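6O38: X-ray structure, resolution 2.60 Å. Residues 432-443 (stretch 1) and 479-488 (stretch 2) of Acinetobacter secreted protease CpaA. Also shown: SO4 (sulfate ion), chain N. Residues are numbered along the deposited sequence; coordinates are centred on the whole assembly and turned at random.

Stretch 1, residues 432-443: TLKEAISTGRDD
Stretch 2 (479-488) AYNMIGANDI

Stretch 1 is built around a helix that begins at Leu 433, and stretch 2 carries a strand that begins at Ile 483. Their axes approach to 8.4 Å and run nearly antiparallel, at 158°, so rising numbers on the helix meet falling numbers on the strand: the CA atoms of Ile 437 and Gly 484 lie 6.7 Å apart, those of Arg 441 and Tyr 480 6.4 Å. The strand is extended, with phi/psi from -151/142 at Ile 483 to -145/164 at Asn 486. In all, 561 Å² is buried, both sides summed.

Thr 432 (phi/psi -134/161, chi1 p) caps the helix, its OG1 accepting from Glu 435 N at 3.0 Å. The helix then continues near -67/-34, with Ile 437 N donating to Leu 433 O at 3.1 Å and Gly 440 N to Ala 436 O at 2.9 Å. Leu 433 (t, p) points toward the strand: Leu 433 CD1 packs 3.9 Å from Ala 485 CB, and its CD2 lies 3.7 Å from Asp 487 N. Lys 434 and Glu 435, both exposed, stay out of reach.

One turn on, Ile 437 (t, p) leaves its CA sideways, but its end reaches in. Ile 437 CD1 sits 3.6 Å from Ile 483 CG1, 3.6 Å from Gly 484 CA and 3.8 Å from Ala 485 CB. The small Ala 485 thus touches both Leu 433 and Ile 437, while Ile 483 (t, t) and Ala 485 point toward the helix and Ile 437 CD1 also rests against the backbone of the intervening Gly 484. Ser 438 and Thr 439 point away.

Gly 440 (-62/-21) is buried where no side chain would fit: an ideal CB would come 2.8 Å from Ile 483 CD1, a clash.

Arg 441 (-73/-25; m, t, m, chi4 -176°) points toward stretch 2 and combines apolar and polar contacts. Arg 441 CG lies 3.8 Å from Ile 483 CG2, and its CB stands 4.1 Å from the centroid of the Tyr 480 ring, 24° off the normal, a CH-pi contact over the face. Arg 441 NE donates to Ser 438 O at 3.0 Å, and Arg 441 NH1 donates to Asn 481 OD1 (chi1 m) at 2.7 Å. A sulfate, probably from the crystallisation liquor, accepts at O2 from Arg 441 NH1 at 2.8 Å and at O3 from Arg 441 NH2 at 3.1 Å.

Asp 442 (-110/-10, chi1 m) closes the contact: Tyr 480 OH (chi1 t, chi2 73°) donates to Asp 442 OD1 at 2.6 Å, near the ring plane.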

# COMPACT_ATOMS: atom_id res chain seq x y z
N THR A 432 -22.40 17.30 20.68
CA THR A 432 -22.05 16.69 19.40
C THR A 432 -20.60 16.98 19.06
O THR A 432 -19.98 17.91 19.60
CB THR A 432 -22.95 17.21 18.26
OG1 THR A 432 -22.73 18.61 18.08
CG2 THR A 432 -24.42 16.96 18.57
N LEU A 433 -20.06 16.18 18.14
CA LEU A 433 -18.69 16.40 17.67
C LEU A 433 -18.61 17.70 16.88
O LEU A 433 -17.60 18.41 16.92
CB LEU A 433 -18.23 15.21 16.83
CG LEU A 433 -16.72 15.05 16.66
CD1 LEU A 433 -16.02 14.89 18.02
CD2 LEU A 433 -16.39 13.86 15.76
N LYS A 434 -19.69 18.02 16.14
CA LYS A 434 -19.77 19.28 15.41
C LYS A 434 -19.68 20.47 16.36
O LYS A 434 -19.02 21.47 16.05
CB LYS A 434 -21.11 19.34 14.68
CG LYS A 434 -21.38 20.59 13.87
CD LYS A 434 -22.77 20.52 13.26
CE LYS A 434 -23.12 21.75 12.46
NZ LYS A 434 -24.47 21.63 11.86
N GLU A 435 -20.34 20.37 17.51
CA GLU A 435 -20.23 21.41 18.52
C GLU A 435 -18.85 21.44 19.17
O GLU A 435 -18.36 22.52 19.52
CB GLU A 435 -21.33 21.21 19.57
CG GLU A 435 -21.66 22.44 20.39
CD GLU A 435 -22.89 22.23 21.26
OE1 GLU A 435 -23.28 21.06 21.47
OE2 GLU A 435 -23.48 23.23 21.73
N ALA A 436 -18.22 20.27 19.33
CA ALA A 436 -16.92 20.22 20.01
C ALA A 436 -15.84 20.94 19.22
O ALA A 436 -14.94 21.55 19.81
CB ALA A 436 -16.53 18.77 20.27
N ILE A 437 -15.89 20.86 17.89
CA ILE A 437 -14.86 21.51 17.08
C ILE A 437 -14.95 23.02 17.20
O ILE A 437 -13.95 23.73 17.00
CB ILE A 437 -14.96 21.04 15.61
CG1 ILE A 437 -13.60 21.12 14.93
CG2 ILE A 437 -16.00 21.86 14.85
CD1 ILE A 437 -12.59 20.15 15.50
N SER A 438 -16.13 23.55 17.53
CA SER A 438 -16.29 24.99 17.70
C SER A 438 -15.79 25.44 19.07
O SER A 438 -14.87 26.26 19.17
CB SER A 438 -17.76 25.38 17.51
OG SER A 438 -18.06 25.61 16.15
N THR A 439 -16.38 24.90 20.14
CA THR A 439 -16.03 25.34 21.49
C THR A 439 -14.62 24.94 21.89
O THR A 439 -14.04 25.57 22.79
CB THR A 439 -17.03 24.77 22.50
OG1 THR A 439 -16.79 23.38 22.69
CG2 THR A 439 -18.46 24.97 22.00
N GLY A 440 -14.05 23.91 21.26
CA GLY A 440 -12.67 23.53 21.54
C GLY A 440 -11.66 24.61 21.23
O GLY A 440 -10.55 24.59 21.77
N ARG A 441 -12.02 25.56 20.36
CA ARG A 441 -11.10 26.65 20.03
C ARG A 441 -10.96 27.64 21.17
O ARG A 441 -9.94 28.33 21.27
CB ARG A 441 -11.59 27.36 18.76
CG ARG A 441 -11.85 26.43 17.59
CD ARG A 441 -12.53 27.17 16.45
NE ARG A 441 -13.78 27.78 16.88
CZ ARG A 441 -14.61 28.42 16.06
NH1 ARG A 441 -14.33 28.53 14.77
NH2 ARG A 441 -15.73 28.96 16.54
N ASP A 442 -11.97 27.73 22.04
CA ASP A 442 -11.98 28.67 23.15
C ASP A 442 -11.84 27.98 24.50
O ASP A 442 -11.67 28.67 25.51
CB ASP A 442 -13.27 29.50 23.14
CG ASP A 442 -13.57 30.10 21.78
OD1 ASP A 442 -12.75 30.91 21.30
OD2 ASP A 442 -14.62 29.76 21.20
N ASP A 443 -11.94 26.65 24.54
CA ASP A 443 -11.86 25.90 25.79
C ASP A 443 -10.56 26.23 26.52
O ASP A 443 -9.47 26.08 25.97
CB ASP A 443 -11.95 24.41 25.49
CG ASP A 443 -12.09 23.56 26.74
OD1 ASP A 443 -11.33 23.75 27.71
OD2 ASP A 443 -13.00 22.70 26.76
N ALA A 479 -4.60 30.08 13.04
CA ALA A 479 -4.16 29.60 14.34
C ALA A 479 -5.34 29.39 15.28
O ALA A 479 -5.34 28.46 16.10
CB ALA A 479 -3.16 30.58 14.95
N TYR A 480 -6.36 30.25 15.18
CA TYR A 480 -7.54 30.11 16.03
C TYR A 480 -8.37 28.88 15.67
O TYR A 480 -8.97 28.26 16.55
CB TYR A 480 -8.40 31.37 15.94
CG TYR A 480 -9.71 31.27 16.68
CD1 TYR A 480 -9.75 31.31 18.07
CD2 TYR A 480 -10.91 31.13 15.99
CE1 TYR A 480 -10.95 31.21 18.75
CE2 TYR A 480 -12.11 31.03 16.67
CZ TYR A 480 -12.13 31.07 18.05
OH TYR A 480 -13.32 30.98 18.72
N ASN A 481 -8.41 28.51 14.39
CA ASN A 481 -9.25 27.42 13.92
C ASN A 481 -8.48 26.12 13.72
O ASN A 481 -9.05 25.15 13.20
CB ASN A 481 -9.94 27.82 12.61
CG ASN A 481 -11.02 28.86 12.82
OD1 ASN A 481 -11.89 28.71 13.68
ND2 ASN A 481 -10.99 29.92 12.02
N MSE A 482 -7.22 26.07 14.11
CA MSE A 482 -6.41 24.88 13.90
C MSE A 482 -6.81 23.77 14.87
O MSE A 482 -6.15 23.55 15.88
CB MSE A 482 -4.92 25.21 14.06
CG MSE A 482 -3.99 24.10 13.60
SE MSE A 482 -4.14 23.75 11.69
CE MSE A 482 -3.10 22.10 11.61
N ILE A 483 -7.89 23.07 14.54
CA ILE A 483 -8.40 22.00 15.39
C ILE A 483 -9.12 20.98 14.51
O ILE A 483 -9.78 21.34 13.53
CB ILE A 483 -9.33 22.55 16.50
CG1 ILE A 483 -9.80 21.43 17.42
CG2 ILE A 483 -10.52 23.29 15.89
CD1 ILE A 483 -10.57 21.92 18.63
N GLY A 484 -8.96 19.70 14.86
CA GLY A 484 -9.63 18.63 14.15
C GLY A 484 -10.11 17.58 15.12
O GLY A 484 -9.61 17.47 16.25
N ALA A 485 -11.10 16.80 14.69
CA ALA A 485 -11.70 15.82 15.57
C ALA A 485 -12.30 14.67 14.77
O ALA A 485 -12.76 14.85 13.64
CB ALA A 485 -12.78 16.45 16.46
N ASN A 486 -12.28 13.48 15.38
CA ASN A 486 -13.04 12.34 14.91
C ASN A 486 -13.51 11.54 16.12
O ASN A 486 -13.00 11.71 17.23
CB ASN A 486 -12.23 11.44 13.96
CG ASN A 486 -11.05 10.77 14.64
OD1 ASN A 486 -9.92 11.23 14.53
ND2 ASN A 486 -11.31 9.66 15.32
N ASP A 487 -14.48 10.67 15.90
CA ASP A 487 -15.00 9.83 16.96
C ASP A 487 -14.42 8.42 16.84
O ASP A 487 -13.53 8.15 16.04
CB ASP A 487 -16.54 9.83 16.94
CG ASP A 487 -17.12 9.00 15.81
OD1 ASP A 487 -16.37 8.56 14.91
OD2 ASP A 487 -18.35 8.78 15.81
N ILE A 488 -14.94 7.50 17.66
CA ILE A 488 -14.57 6.09 17.56
C ILE A 488 -15.71 5.22 17.07
O ILE A 488 -15.46 4.09 16.63
CB ILE A 488 -14.03 5.56 18.91
CG1 ILE A 488 -15.12 5.62 19.98
CG2 ILE A 488 -12.81 6.36 19.34
CD1 ILE A 488 -14.71 4.98 21.29
S SO4 N . -17.65 30.32 13.73
O1 SO4 N . -18.06 31.56 14.37
O2 SO4 N . -16.20 30.31 13.57
O3 SO4 N . -18.05 29.19 14.56
O4 SO4 N . -18.28 30.21 12.42